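PDB 4PRK: 4-phosphoerythronate dehydrogenase from Lactobacillus jensenii, which probably reduces pyruvate to D-lactate with NADH as a D-lactate dehydrogenase of the D-isomer-specific 2-hydroxyacid dehydrogenase family. Local coordinates for residues 1-6 with 44-50. Residues are numbered along the deposited sequence; the frame is centred on the assembly and turned at random.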
loop_
_atom_site.group_PDB
_atom_site.type_symbol
_atom_site.label_atom_id
_atom_site.label_comp_id
_atom_site.label_asym_id
_atom_site.label_seq_id
_atom_site.Cartn_x
_atom_site.Cartn_y
_atom_site.Cartn_z
ATOM N N MET A 1 -12.428 12.237 -40.703
ATOM C CA MET A 1 -12.745 11.074 -39.838
ATOM C C MET A 1 -14.091 11.294 -39.077
ATOM O O MET A 1 -14.158 12.090 -38.126
ATOM C CB MET A 1 -11.545 10.827 -38.901
ATOM C CG MET A 1 -11.468 9.428 -38.311
ATOM S SD MET A 1 -11.357 8.106 -39.538
ATOM C CE MET A 1 -12.321 6.829 -38.752
ATOM N N LYS A 2 -15.153 10.609 -39.520
ATOM C CA LYS A 2 -16.456 10.612 -38.841
ATOM C C LYS A 2 -16.876 9.193 -38.384
ATOM O O LYS A 2 -16.904 8.231 -39.194
ATOM C CB LYS A 2 -17.532 11.206 -39.748
ATOM C CG LYS A 2 -18.858 11.459 -39.063
ATOM C CD LYS A 2 -19.446 12.822 -39.451
ATOM C CE LYS A 2 -20.212 12.798 -40.769
ATOM N NZ LYS A 2 -21.239 13.885 -40.842
ATOM N N ILE A 3 -17.228 9.081 -37.090
ATOM C CA ILE A 3 -17.642 7.789 -36.473
ATOM C C ILE A 3 -19.059 7.915 -35.868
ATOM O O ILE A 3 -19.333 8.762 -35.014
ATOM C CB ILE A 3 -16.583 7.277 -35.442
ATOM C CG1 ILE A 3 -15.188 7.018 -36.097
ATOM C CG2 ILE A 3 -17.068 6.042 -34.692
ATOM C CD1 ILE A 3 -15.073 5.764 -36.940
ATOM N N ALA A 4 -19.986 7.116 -36.360
ATOM C CA ALA A 4 -21.337 7.159 -35.834
ATOM C C ALA A 4 -21.399 6.488 -34.477
ATOM O O ALA A 4 -20.809 5.444 -34.281
ATOM C CB ALA A 4 -22.307 6.509 -36.794
ATOM N N VAL A 5 -22.120 7.099 -33.551
ATOM C CA VAL A 5 -22.295 6.561 -32.221
ATOM C C VAL A 5 -23.769 6.321 -31.973
ATOM O O VAL A 5 -24.549 7.250 -31.919
ATOM C CB VAL A 5 -21.789 7.554 -31.174
ATOM C CG1 VAL A 5 -22.043 7.043 -29.772
ATOM C CG2 VAL A 5 -20.319 7.837 -31.395
ATOM N N PHE A 6 -24.131 5.072 -31.748
ATOM C CA PHE A 6 -25.523 4.708 -31.633
ATOM C C PHE A 6 -25.955 4.617 -30.199
ATOM O O PHE A 6 -25.278 4.026 -29.396
ATOM C CB PHE A 6 -25.774 3.395 -32.350
ATOM C CG PHE A 6 -25.690 3.514 -33.836
ATOM C CD1 PHE A 6 -24.491 3.329 -34.484
ATOM C CD2 PHE A 6 -26.799 3.857 -34.574
ATOM C CE1 PHE A 6 -24.408 3.457 -35.847
ATOM C CE2 PHE A 6 -26.724 3.989 -35.942
ATOM C CZ PHE A 6 -25.527 3.788 -36.575
ATOM N N ASP A 44 -22.231 8.512 -44.396
ATOM C CA ASP A 44 -21.135 9.464 -44.443
ATOM C C ASP A 44 -20.114 9.185 -43.350
ATOM O O ASP A 44 -19.319 10.039 -43.002
ATOM C CB ASP A 44 -21.624 10.909 -44.397
ATOM C CG ASP A 44 -22.539 11.186 -43.237
ATOM O OD1 ASP A 44 -23.020 10.240 -42.602
ATOM O OD2 ASP A 44 -22.790 12.367 -42.961
ATOM N N CYS A 45 -20.121 7.957 -42.856
ATOM C CA CYS A 45 -19.349 7.583 -41.694
ATOM C C CYS A 45 -18.221 6.602 -41.989
ATOM O O CYS A 45 -18.386 5.662 -42.750
ATOM C CB CYS A 45 -20.279 7.004 -40.634
ATOM S SG CYS A 45 -21.202 8.232 -39.696
ATOM N N ASP A 46 -17.055 6.863 -41.412
ATOM C CA ASP A 46 -15.922 5.941 -41.447
ATOM C C ASP A 46 -16.101 4.600 -40.695
ATOM O O ASP A 46 -15.577 3.577 -41.106
ATOM C CB ASP A 46 -14.643 6.654 -41.002
ATOM C CG ASP A 46 -14.142 7.655 -42.021
ATOM O OD1 ASP A 46 -14.470 8.843 -41.908
ATOM O OD2 ASP A 46 -13.407 7.258 -42.934
ATOM N N GLY A 47 -16.776 4.644 -39.552
ATOM C CA GLY A 47 -16.914 3.495 -38.669
ATOM C C GLY A 47 -18.081 3.620 -37.710
ATOM O O GLY A 47 -18.672 4.682 -37.615
ATOM N N VAL A 48 -18.428 2.548 -37.005
ATOM C CA VAL A 48 -19.585 2.591 -36.121
ATOM C C VAL A 48 -19.258 2.140 -34.687
ATOM O O VAL A 48 -18.390 1.284 -34.464
ATOM C CB VAL A 48 -20.752 1.797 -36.753
ATOM C CG1 VAL A 48 -21.836 1.469 -35.737
ATOM C CG2 VAL A 48 -21.341 2.593 -37.912
ATOM N N LEU A 49 -19.929 2.775 -33.715
ATOM C CA LEU A 49 -19.814 2.418 -32.290
ATOM C C LEU A 49 -21.221 2.040 -31.791
ATOM O O LEU A 49 -22.157 2.870 -31.823
ATOM C CB LEU A 49 -19.185 3.572 -31.472
ATOM C CG LEU A 49 -17.689 3.905 -31.709
ATOM C CD1 LEU A 49 -17.158 4.932 -30.692
ATOM C CD2 LEU A 49 -16.814 2.651 -31.687
ATOM N N LEU A 50 -21.361 0.786 -31.335
ATOM C CA LEU A 50 -22.673 0.213 -31.015
ATOM C C LEU A 50 -22.871 -0.025 -29.532
ATOM O O LEU A 50 -21.916 -0.322 -28.797
ATOM C CB LEU A 50 -22.852 -1.120 -31.750
ATOM C CG LEU A 50 -22.951 -1.077 -33.293
ATOM C CD1 LEU A 50 -23.610 -2.353 -33.841
ATOM C CD2 LEU A 50 -23.734 0.156 -33.749
#
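Val-48 CG1 lies 3.3 Å from Phe-6 CE1, at the edge of the phenylalanine ring and near its plane. Phe-6 CG stands anti to its carbonyl carbon (chi1 -71°), which turns the ring across the neighbouring strand, where CD1 also meets Leu-50 CD2 obliquely. Ala-4 shares this face: its small methyl group leaves room for the sulfur of Cys-45, 3.6 Å from Ala-4 CB to Cys-45 SG. On the opposite face Ile-3 CG2 rests against Leu-49 CG at 3.7 Å, and helix 301-319 covers both residues. Ile-3 CD1 reaches down to Gly-47 and sits tightly on its CA, where a side chain on that face would collide with the methyl group; glycine therefore suits the site.

Strands 2-6 and 47-50 run parallel, with Ala-4 beside Val-48 and Val-5 beside Leu-49. The amide of Ala-4 donates to Gly-47 O, its carbonyl accepts from Leu-49 N, and Phe-6 N binds Leu-49 O. Strand 2-6 lies between 26-30 and 47-50 in a parallel sheet of order 2-1-3-4-5, with 47-50 the middle strand, as in the flavodoxin-like catalytic domain of these dehydrogenases.

Toward the start of the strands Asp-46 replaces sheet pairing with a two-bond grip on Lys-2. Its backbone N donates to Lys-2 O, 2.6 Å away, while its OD1 takes Lys-2 N at 3.0 Å in a nearly straight bond (168°) on the anti side. Outermost, the long, bent chain of Lys-2 brings NZ within 3.0 Å of Asp-44 OD2, above the carboxylate plane. A methionine in place of Lys-2 would probably leave that oxygen without its salt-bridge mate, although Asp-44 OD1 would still have Lys-28 of strand 26-30.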